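Local coordinates for protein ricin B-like lectin (Macrolepiota procera, PDB 4IZX) that binds carbohydrates as a fungal lectin of the ricin B-like beta-trefoil family, here holding lactose in a galactose-binding pocket, at residues 8-16 with 131-140; 66-76 with 120-128. All blocks are in the same frame, centred on the assembly; numbering follows the deposited sequence.

Both contacts belong to one beta-trefoil domain, and they lie on opposite sides of its centre, their own centres about 17 Å apart. Contact 1 pairs the first strand with the last and so brings the two ends of the chain together; contact 2, nested inside that closure, lays the loop 66-76 along strand 120-126. The two meet at Gln133, whose OE1 lies 3.0 Å from Trp128 N and whose NE2 lies 3.1 Å from Trp126 O, both probable hydrogen bonds. Neither contact forms the sugar site: side chain to sugar, Lys11 is about 12 Å and Val122 about 11 Å from the bound galactose. A benzamidine lies about 6 Å from the side chain of Ile137.

Contact 1: 8-16 with 131-140; sequences QTYKITNVK and LHQTWTIDRP
Asn14 ND2 sits over one face of the Trp135 indole, toward its rim, 3.4 Å from Trp135 CH2, with amide and ring planes 84° apart. CG is anti to the backbone N (chi1 -167°), which carries the amide across the ring to give ND2 -> His132 O, 2.9 Å; the acceptor lies in the amide plane, but the donor sits above the carbonyl plane. Asparagine suits this buried place by offering donor and acceptor together: OD1 accepts from Ala17 N. On the same face of the antiparallel ladder, Ile12 CG2 packs on Trp135 CB at 3.8 Å. Farther along, Ile137 CG2 meets Tyr10 CB at 3.6 Å, while Tyr10 OH is hydrogen-bonded to Ser5 N.

The other face is polar. Lys11 bends at its last torsion (chi4 60°), and NZ forms a salt bridge with Asp138 OD1 (2.8 Å) from above the carboxylate plane; the Lys11 ammonium also makes a cation-pi contact with Tyr36. Thr13 and Thr136 lie side by side, and one water joins both hydroxyls to Asp138 OD1. Beyond the strands, Val15 N -> Thr134 O (2.9 Å) is nearly straight, and Val15 CB rests 3.3 Å from Thr134 OG1, which donates to Leu131 O.

This pairing of first strand with last closes the beta-trefoil. Strand 9-14 separates outermost strand 135-138 from 44-48, whose Phe46 touches Ile12 and Ile137; Ile21 of strand 20-23 packs on Ile12 and Trp135.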
loop_
_atom_site.group_PDB
_atom_site.type_symbol
_atom_site.label_atom_id
_atom_site.label_comp_id
_atom_site.label_asym_id
_atom_site.label_seq_id
_atom_site.Cartn_x
_atom_site.Cartn_y
_atom_site.Cartn_z
ATOM N N GLN A 8 -8.372 -0.152 13.003
ATOM C CA GLN A 8 -7.737 -1.439 13.001
ATOM C C GLN A 8 -6.503 -1.423 12.146
ATOM O O GLN A 8 -6.303 -0.526 11.325
ATOM C CB GLN A 8 -8.707 -2.522 12.551
ATOM C CG GLN A 8 -9.954 -2.608 13.427
ATOM C CD GLN A 8 -9.654 -2.844 14.871
ATOM O OE1 GLN A 8 -9.844 -1.984 15.739
ATOM N NE2 GLN A 8 -9.218 -4.015 15.144
ATOM N N THR A 9 -5.648 -2.397 12.385
ATOM C CA THR A 9 -4.339 -2.516 11.774
ATOM C C THR A 9 -4.233 -3.775 10.961
ATOM O O THR A 9 -4.678 -4.850 11.361
ATOM C CB THR A 9 -3.276 -2.469 12.895
ATOM O OG1 THR A 9 -3.379 -1.203 13.594
ATOM C CG2 THR A 9 -1.872 -2.629 12.384
ATOM N N TYR A 10 -3.638 -3.667 9.774
ATOM C CA TYR A 10 -3.638 -4.721 8.787
ATOM C C TYR A 10 -2.277 -4.883 8.130
ATOM O O TYR A 10 -1.475 -3.928 8.087
ATOM C CB TYR A 10 -4.672 -4.431 7.685
ATOM C CG TYR A 10 -6.071 -4.290 8.232
ATOM C CD1 TYR A 10 -6.829 -5.415 8.553
ATOM C CD2 TYR A 10 -6.644 -3.067 8.490
ATOM C CE1 TYR A 10 -8.117 -5.297 9.093
ATOM C CE2 TYR A 10 -7.909 -2.935 9.022
ATOM C CZ TYR A 10 -8.626 -4.057 9.350
ATOM O OH TYR A 10 -9.897 -3.895 9.861
ATOM N N LYS A 11 -2.029 -6.063 7.558
ATOM C CA LYS A 11 -0.984 -6.272 6.582
ATOM C C LYS A 11 -1.614 -6.235 5.195
ATOM O O LYS A 11 -2.770 -6.597 5.011
ATOM C CB LYS A 11 -0.222 -7.562 6.825
ATOM C CG LYS A 11 -1.054 -8.826 6.736
ATOM C CD LYS A 11 -0.165 -10.058 6.900
ATOM C CE LYS A 11 -0.863 -11.359 7.182
ATOM N NZ LYS A 11 -1.791 -11.779 6.177
ATOM N N ILE A 12 -0.825 -5.809 4.222
ATOM C CA ILE A 12 -1.306 -5.553 2.874
ATOM C C ILE A 12 -0.429 -6.377 1.923
ATOM O O ILE A 12 0.768 -6.108 1.779
ATOM C CB ILE A 12 -1.287 -4.072 2.513
ATOM C CG1 ILE A 12 -2.043 -3.237 3.544
ATOM C CG2 ILE A 12 -1.877 -3.901 1.138
ATOM C CD1 ILE A 12 -1.891 -1.774 3.404
ATOM N N THR A 13 -0.994 -7.438 1.334
ATOM C CA THR A 13 -0.238 -8.465 0.625
ATOM C C THR A 13 -0.502 -8.334 -0.874
ATOM O O THR A 13 -1.638 -8.268 -1.312
ATOM C CB THR A 13 -0.622 -9.869 1.078
ATOM O OG1 THR A 13 -0.465 -9.956 2.495
ATOM C CG2 THR A 13 0.261 -10.908 0.442
ATOM N N ASN A 14 0.551 -8.346 -1.692
ATOM C CA ASN A 14 0.374 -8.283 -3.140
ATOM C C ASN A 14 -0.178 -9.600 -3.655
ATOM O O ASN A 14 0.386 -10.664 -3.370
ATOM C CB ASN A 14 1.700 -7.982 -3.798
ATOM C CG ASN A 14 1.542 -7.587 -5.250
ATOM O OD1 ASN A 14 1.668 -8.418 -6.154
ATOM N ND2 ASN A 14 1.192 -6.315 -5.461
ATOM N N VAL A 15 -1.229 -9.546 -4.459
ATOM C CA VAL A 15 -1.849 -10.776 -4.970
ATOM C C VAL A 15 -0.913 -11.532 -5.890
ATOM O O VAL A 15 -0.892 -12.769 -5.874
ATOM C CB VAL A 15 -3.172 -10.438 -5.669
ATOM C CG1 VAL A 15 -3.730 -11.612 -6.471
ATOM C CG2 VAL A 15 -4.223 -10.005 -4.649
ATOM N N LYS A 16 -0.143 -10.826 -6.718
ATOM C CA LYS A 16 0.774 -11.489 -7.638
ATOM C C LYS A 16 1.967 -12.066 -6.904
ATOM O O LYS A 16 2.318 -13.229 -7.107
ATOM C CB LYS A 16 1.211 -10.535 -8.753
ATOM C CG LYS A 16 2.156 -11.240 -9.715
ATOM C CD LYS A 16 2.315 -10.623 -11.032
ATOM C CE LYS A 16 3.104 -11.536 -11.960
ATOM N NZ LYS A 16 3.684 -10.653 -12.992
ATOM N N LEU A 131 -2.074 -7.949 -12.081
ATOM C CA LEU A 131 -2.394 -8.447 -10.757
ATOM C C LEU A 131 -1.487 -7.881 -9.687
ATOM O O LEU A 131 -1.843 -7.898 -8.503
ATOM C CB LEU A 131 -2.319 -9.957 -10.736
ATOM C CG LEU A 131 -3.334 -10.625 -11.626
ATOM C CD1 LEU A 131 -3.087 -12.097 -11.561
ATOM C CD2 LEU A 131 -4.742 -10.287 -11.183
ATOM N N HIS A 132 -0.319 -7.384 -10.087
ATOM C CA HIS A 132 0.591 -6.708 -9.183
ATOM C C HIS A 132 0.084 -5.371 -8.695
ATOM O O HIS A 132 0.737 -4.767 -7.852
ATOM C CB HIS A 132 1.947 -6.581 -9.864
ATOM C CG HIS A 132 1.884 -5.838 -11.146
ATOM N ND1 HIS A 132 1.392 -6.393 -12.294
ATOM C CD2 HIS A 132 2.235 -4.570 -11.444
ATOM C CE1 HIS A 132 1.451 -5.490 -13.250
ATOM N NE2 HIS A 132 1.929 -4.363 -12.756
ATOM N N GLN A 133 -1.078 -4.941 -9.207
ATOM C CA GLN A 133 -1.782 -3.765 -8.699
ATOM C C GLN A 133 -2.907 -4.082 -7.735
ATOM O O GLN A 133 -3.681 -3.193 -7.374
ATOM C CB GLN A 133 -2.345 -2.939 -9.857
ATOM C CG GLN A 133 -1.311 -2.527 -10.879
ATOM C CD GLN A 133 -1.839 -1.452 -11.790
ATOM O OE1 GLN A 133 -3.054 -1.272 -11.970
ATOM N NE2 GLN A 133 -0.930 -0.676 -12.354
ATOM N N THR A 134 -3.038 -5.348 -7.325
ATOM C CA THR A 134 -4.122 -5.757 -6.454
ATOM C C THR A 134 -3.550 -6.372 -5.175
ATOM O O THR A 134 -2.465 -6.987 -5.188
ATOM C CB THR A 134 -5.074 -6.735 -7.157
ATOM O OG1 THR A 134 -4.450 -8.000 -7.425
ATOM C CG2 THR A 134 -5.616 -6.160 -8.452
ATOM N N TRP A 135 -4.294 -6.195 -4.088
ATOM C CA TRP A 135 -3.751 -6.390 -2.750
ATOM C C TRP A 135 -4.831 -6.969 -1.862
ATOM O O TRP A 135 -5.975 -6.531 -1.895
ATOM C CB TRP A 135 -3.300 -5.040 -2.144
ATOM C CG TRP A 135 -2.378 -4.220 -3.026
ATOM C CD1 TRP A 135 -2.752 -3.385 -4.010
ATOM C CD2 TRP A 135 -0.964 -4.230 -3.014
ATOM N NE1 TRP A 135 -1.649 -2.856 -4.620
ATOM C CE2 TRP A 135 -0.539 -3.343 -4.005
ATOM C CE3 TRP A 135 0.001 -4.851 -2.210
ATOM C CZ2 TRP A 135 0.808 -3.052 -4.217
ATOM C CZ3 TRP A 135 1.340 -4.582 -2.450
ATOM C CH2 TRP A 135 1.724 -3.675 -3.419
ATOM N N THR A 136 -4.455 -7.905 -0.986
ATOM C CA THR A 136 -5.350 -8.307 0.104
ATOM C C THR A 136 -5.036 -7.498 1.348
ATOM O O THR A 136 -3.917 -7.063 1.533
ATOM C CB THR A 136 -5.298 -9.800 0.385
ATOM O OG1 THR A 136 -3.971 -10.147 0.725
ATOM C CG2 THR A 136 -5.767 -10.566 -0.810
ATOM N N ILE A 137 -6.038 -7.253 2.167
ATOM C CA ILE A 137 -5.901 -6.485 3.412
ATOM C C ILE A 137 -6.456 -7.379 4.528
ATOM O O ILE A 137 -7.657 -7.668 4.531
ATOM C CB ILE A 137 -6.650 -5.130 3.340
ATOM C CG1 ILE A 137 -6.130 -4.277 2.176
ATOM C CG2 ILE A 137 -6.540 -4.401 4.657
ATOM C CD1 ILE A 137 -6.940 -3.024 1.918
ATOM N N ASP A 138 -5.619 -7.835 5.458
ATOM C CA ASP A 138 -6.117 -8.737 6.497
ATOM C C ASP A 138 -5.243 -8.647 7.732
ATOM O O ASP A 138 -4.350 -7.799 7.811
ATOM C CB ASP A 138 -6.361 -10.129 5.975
ATOM C CG ASP A 138 -5.177 -10.684 5.350
ATOM O OD1 ASP A 138 -4.073 -10.213 5.647
ATOM O OD2 ASP A 138 -5.377 -11.520 4.453
ATOM N N ARG A 139 -5.654 -9.349 8.779
ATOM C CA ARG A 139 -5.085 -9.070 10.085
ATOM C C ARG A 139 -3.637 -9.545 10.154
ATOM O O ARG A 139 -3.259 -10.503 9.494
ATOM C CB ARG A 139 -5.877 -9.707 11.205
ATOM C CG ARG A 139 -7.259 -9.138 11.400
ATOM C CD ARG A 139 -7.760 -9.540 12.778
ATOM N NE ARG A 139 -9.019 -8.914 13.170
ATOM C CZ ARG A 139 -10.204 -9.455 12.967
ATOM N NH1 ARG A 139 -10.314 -10.702 12.467
ATOM N NH2 ARG A 139 -11.279 -8.788 13.400
ATOM N N PRO A 140 -2.815 -8.853 10.948
ATOM C CA PRO A 140 -1.391 -9.219 11.063
ATOM C C PRO A 140 -1.128 -10.545 11.749
ATOM O O PRO A 140 -1.971 -10.997 12.545
ATOM C CB PRO A 140 -0.795 -8.081 11.892
ATOM C CG PRO A 140 -1.764 -6.975 11.838
ATOM C CD PRO A 140 -3.109 -7.626 11.704
ATOM O OXT PRO A 140 -0.021 -11.063 11.571
HETATM O O HOH W 1 -8.971 -6.104 13.277
HETATM O O HOH W 2 -2.895 -9.130 3.500
#

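Contact 2: 66-76 with 120-128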
loop_
_atom_site.group_PDB
_atom_site.type_symbol
_atom_site.label_atom_id
_atom_site.label_comp_id
_atom_site.label_asym_id
_atom_site.label_seq_id
_atom_site.Cartn_x
_atom_site.Cartn_y
_atom_site.Cartn_z
ATOM N N ILE A 66 3.320 9.585 -0.885
ATOM C CA ILE A 66 4.031 9.547 -2.171
ATOM C C ILE A 66 5.108 10.577 -2.324
ATOM O O ILE A 66 5.089 11.619 -1.664
ATOM C CB ILE A 66 3.061 9.681 -3.359
ATOM C CG1 ILE A 66 2.204 10.964 -3.349
ATOM C CG2 ILE A 66 2.158 8.468 -3.358
ATOM C CD1 ILE A 66 1.394 11.095 -4.615
ATOM N N GLU A 67 6.041 10.291 -3.262
ATOM C CA GLU A 67 7.168 11.131 -3.532
ATOM C C GLU A 67 6.926 11.955 -4.802
ATOM O O GLU A 67 7.156 11.477 -5.940
ATOM C CB GLU A 67 8.469 10.308 -3.626
ATOM C CG GLU A 67 9.725 11.141 -3.947
ATOM C CD GLU A 67 10.922 10.215 -4.133
ATOM O OE1 GLU A 67 11.942 10.340 -3.406
ATOM O OE2 GLU A 67 10.818 9.316 -5.003
ATOM N N GLY A 68 6.361 13.140 -4.626
ATOM C CA GLY A 68 6.101 14.012 -5.755
ATOM C C GLY A 68 4.681 13.821 -6.291
ATOM O O GLY A 68 3.848 13.157 -5.707
ATOM N N THR A 69 4.421 14.485 -7.403
ATOM C CA THR A 69 3.095 14.498 -7.960
ATOM C C THR A 69 2.781 13.164 -8.619
ATOM O O THR A 69 3.663 12.471 -9.103
ATOM C CB THR A 69 2.874 15.670 -8.922
ATOM O OG1 THR A 69 1.503 15.770 -9.200
ATOM C CG2 THR A 69 3.607 15.541 -10.196
ATOM N N PRO A 70 1.508 12.717 -8.581
ATOM C CA PRO A 70 1.240 11.396 -9.121
ATOM C C PRO A 70 1.589 11.240 -10.581
ATOM O O PRO A 70 1.264 12.105 -11.419
ATOM C CB PRO A 70 -0.256 11.230 -8.909
ATOM C CG PRO A 70 -0.558 12.050 -7.726
ATOM C CD PRO A 70 0.340 13.241 -7.873
ATOM N N ALA A 71 2.252 10.149 -10.901
ATOM C CA ALA A 71 2.708 9.837 -12.221
ATOM C C ALA A 71 3.028 8.334 -12.247
ATOM O O ALA A 71 3.219 7.708 -11.218
ATOM C CB ALA A 71 3.951 10.634 -12.590
ATOM N N ASP A 72 3.124 7.778 -13.443
ATOM C CA ASP A 72 3.640 6.451 -13.583
ATOM C C ASP A 72 5.052 6.389 -13.044
ATOM O O ASP A 72 5.932 7.120 -13.491
ATOM C CB ASP A 72 3.618 6.006 -15.048
ATOM C CG ASP A 72 2.244 5.733 -15.587
ATOM O OD1 ASP A 72 1.292 5.462 -14.851
ATOM O OD2 ASP A 72 2.147 5.725 -16.855
ATOM N N GLY A 73 5.249 5.550 -12.033
ATOM C CA GLY A 73 6.526 5.415 -11.403
ATOM C C GLY A 73 6.807 6.226 -10.175
ATOM O O GLY A 73 7.815 6.034 -9.544
ATOM N N THR A 74 5.881 7.062 -9.748
ATOM C CA THR A 74 6.038 7.803 -8.491
ATOM C C THR A 74 6.248 6.814 -7.366
ATOM O O THR A 74 5.498 5.852 -7.214
ATOM C CB THR A 74 4.775 8.628 -8.190
ATOM O OG1 THR A 74 4.613 9.590 -9.192
ATOM C CG2 THR A 74 4.819 9.323 -6.854
ATOM N N ARG A 75 7.275 7.049 -6.552
ATOM C CA ARG A 75 7.586 6.166 -5.427
ATOM C C ARG A 75 6.652 6.397 -4.241
ATOM O O ARG A 75 6.340 7.543 -3.914
ATOM C CB ARG A 75 9.025 6.405 -4.948
ATOM C CG ARG A 75 10.128 6.002 -5.915
ATOM C CD ARG A 75 11.449 5.754 -5.168
ATOM N NE ARG A 75 11.777 6.839 -4.247
ATOM C CZ ARG A 75 12.295 6.659 -3.036
ATOM N NH1 ARG A 75 12.545 5.434 -2.595
ATOM N NH2 ARG A 75 12.563 7.704 -2.266
ATOM N N LEU A 76 6.225 5.323 -3.577
ATOM C CA LEU A 76 5.608 5.475 -2.262
ATOM C C LEU A 76 6.710 5.642 -1.221
ATOM O O LEU A 76 7.752 4.973 -1.248
ATOM C CB LEU A 76 4.737 4.274 -1.927
ATOM C CG LEU A 76 3.297 4.389 -2.400
ATOM C CD1 LEU A 76 3.173 4.314 -3.896
ATOM C CD2 LEU A 76 2.412 3.423 -1.660
ATOM N N THR A 120 11.768 -4.741 -3.557
ATOM C CA THR A 120 11.150 -4.187 -4.760
ATOM C C THR A 120 10.291 -2.957 -4.407
ATOM O O THR A 120 9.413 -3.043 -3.560
ATOM C CB THR A 120 10.280 -5.267 -5.437
ATOM O OG1 THR A 120 11.125 -6.309 -5.886
ATOM C CG2 THR A 120 9.472 -4.738 -6.584
ATOM N N PRO A 121 10.504 -1.821 -5.062
ATOM C CA PRO A 121 9.735 -0.630 -4.661
ATOM C C PRO A 121 8.252 -0.758 -4.995
ATOM O O PRO A 121 7.860 -1.353 -6.010
ATOM C CB PRO A 121 10.362 0.470 -5.515
ATOM C CG PRO A 121 11.759 0.020 -5.760
ATOM C CD PRO A 121 11.676 -1.481 -5.897
ATOM N N VAL A 122 7.428 -0.190 -4.126
ATOM C CA VAL A 122 6.029 0.033 -4.414
ATOM C C VAL A 122 5.889 1.454 -4.992
ATOM O O VAL A 122 6.459 2.407 -4.450
ATOM C CB VAL A 122 5.145 -0.121 -3.164
ATOM C CG1 VAL A 122 3.666 0.077 -3.500
ATOM C CG2 VAL A 122 5.380 -1.467 -2.505
ATOM N N GLN A 123 5.158 1.564 -6.103
ATOM C CA GLN A 123 5.035 2.757 -6.889
ATOM C C GLN A 123 3.571 3.040 -7.220
ATOM O O GLN A 123 2.699 2.194 -6.976
ATOM C CB GLN A 123 5.886 2.691 -8.149
ATOM C CG GLN A 123 5.327 1.685 -9.127
ATOM C CD GLN A 123 6.192 1.400 -10.337
ATOM O OE1 GLN A 123 7.163 2.121 -10.616
ATOM N NE2 GLN A 123 5.804 0.384 -11.107
ATOM N N LEU A 124 3.302 4.186 -7.823
ATOM C CA LEU A 124 2.060 4.432 -8.526
ATOM C C LEU A 124 2.176 4.022 -9.981
ATOM O O LEU A 124 3.230 4.166 -10.597
ATOM C CB LEU A 124 1.648 5.901 -8.506
ATOM C CG LEU A 124 1.409 6.483 -7.113
ATOM C CD1 LEU A 124 1.054 7.960 -7.245
ATOM C CD2 LEU A 124 0.365 5.719 -6.345
ATOM N N TRP A 125 1.070 3.576 -10.552
ATOM C CA TRP A 125 0.972 3.388 -11.992
ATOM C C TRP A 125 -0.482 3.517 -12.384
ATOM O O TRP A 125 -1.398 3.200 -11.590
ATOM C CB TRP A 125 1.519 2.025 -12.422
ATOM C CG TRP A 125 1.919 1.958 -13.883
ATOM C CD1 TRP A 125 1.126 1.675 -14.957
ATOM C CD2 TRP A 125 3.210 2.278 -14.401
ATOM N NE1 TRP A 125 1.844 1.816 -16.110
ATOM C CE2 TRP A 125 3.117 2.207 -15.806
ATOM C CE3 TRP A 125 4.427 2.610 -13.811
ATOM C CZ2 TRP A 125 4.207 2.426 -16.632
ATOM C CZ3 TRP A 125 5.525 2.832 -14.648
ATOM C CH2 TRP A 125 5.400 2.748 -16.045
ATOM N N TRP A 126 -0.733 3.943 -13.622
ATOM C CA TRP A 126 -2.050 3.933 -14.199
ATOM C C TRP A 126 -2.733 2.582 -14.000
ATOM O O TRP A 126 -2.109 1.546 -14.174
ATOM C CB TRP A 126 -1.904 4.179 -15.730
ATOM C CG TRP A 126 -3.150 4.477 -16.439
ATOM C CD1 TRP A 126 -3.954 3.629 -17.131
ATOM C CD2 TRP A 126 -3.649 5.770 -16.638
ATOM N NE1 TRP A 126 -4.982 4.341 -17.726
ATOM C CE2 TRP A 126 -4.835 5.661 -17.378
ATOM C CE3 TRP A 126 -3.227 7.017 -16.208
ATOM C CZ2 TRP A 126 -5.557 6.779 -17.773
ATOM C CZ3 TRP A 126 -3.974 8.110 -16.540
ATOM C CH2 TRP A 126 -5.133 7.988 -17.303
ATOM N N THR A 127 -4.004 2.607 -13.676
ATOM C CA THR A 127 -4.706 1.408 -13.338
ATOM C C THR A 127 -4.981 0.515 -14.564
ATOM O O THR A 127 -5.445 0.990 -15.603
ATOM C CB THR A 127 -5.998 1.730 -12.582
ATOM O OG1 THR A 127 -6.511 0.565 -11.956
ATOM C CG2 THR A 127 -7.079 2.331 -13.435
ATOM N N TRP A 128 -4.714 -0.779 -14.405
ATOM C CA TRP A 128 -5.054 -1.774 -15.421
ATOM C C TRP A 128 -5.101 -3.116 -14.739
ATOM O O TRP A 128 -4.871 -3.238 -13.521
ATOM C CB TRP A 128 -4.092 -1.748 -16.606
ATOM C CG TRP A 128 -2.675 -2.156 -16.305
ATOM C CD1 TRP A 128 -1.768 -1.466 -15.597
ATOM C CD2 TRP A 128 -2.034 -3.350 -16.734
ATOM N NE1 TRP A 128 -0.583 -2.148 -15.555
ATOM C CE2 TRP A 128 -0.729 -3.318 -16.239
ATOM C CE3 TRP A 128 -2.449 -4.475 -17.487
ATOM C CZ2 TRP A 128 0.176 -4.355 -16.465
ATOM C CZ3 TRP A 128 -1.540 -5.498 -17.688
ATOM C CH2 TRP A 128 -0.244 -5.425 -17.196
HETATM O O HOH W 3 9.079 3.609 -9.125
#
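Leu124 projects into the bend of the 66-76 loop, its CD1 3.9 Å from both Pro70 CB and Thr74 CB, while Leu76 CD1 lies 4.0 Å from Leu124 CD2. This is the tight side: a branched leucine can touch several apolar neighbours at once, and Ile66 adds a further wall. Backbone bonds fix the loop beside it, Leu124 N -> Thr74 O and Gly73 N -> Leu124 O both 2.8 Å. Gly73 occupies the third position of a type II turn, where its positive phi (94°) suits a residue without a side chain.

The outer, solvent-facing side is polar. With Asp72 CG anti to the carbonyl carbon (chi1 -71°), the carboxylate stacks flat over the Trp125 indole, the planes 5° apart, and CB makes a CH-pi contact 3.6 Å from the six-membered ring's centroid. OD1 takes Trp126 N at 2.8 Å, a bond that holds the carboxylate in this position. Farther along, a water bridges Gly73 O and Gln123 OE1, while Gln123 NE2 turns to Asp109; Arg75 grips Glu67 side-on through NE and NH2.

Thus a trefoil loop joining strands 63-66 and 76-79 is held on strand 120-126 by backbone bonds and a single bridge, Arg75 with Gln123. Strand 120-126 lies between 31-34 and 106-110, whose Leu108 packs on Leu76.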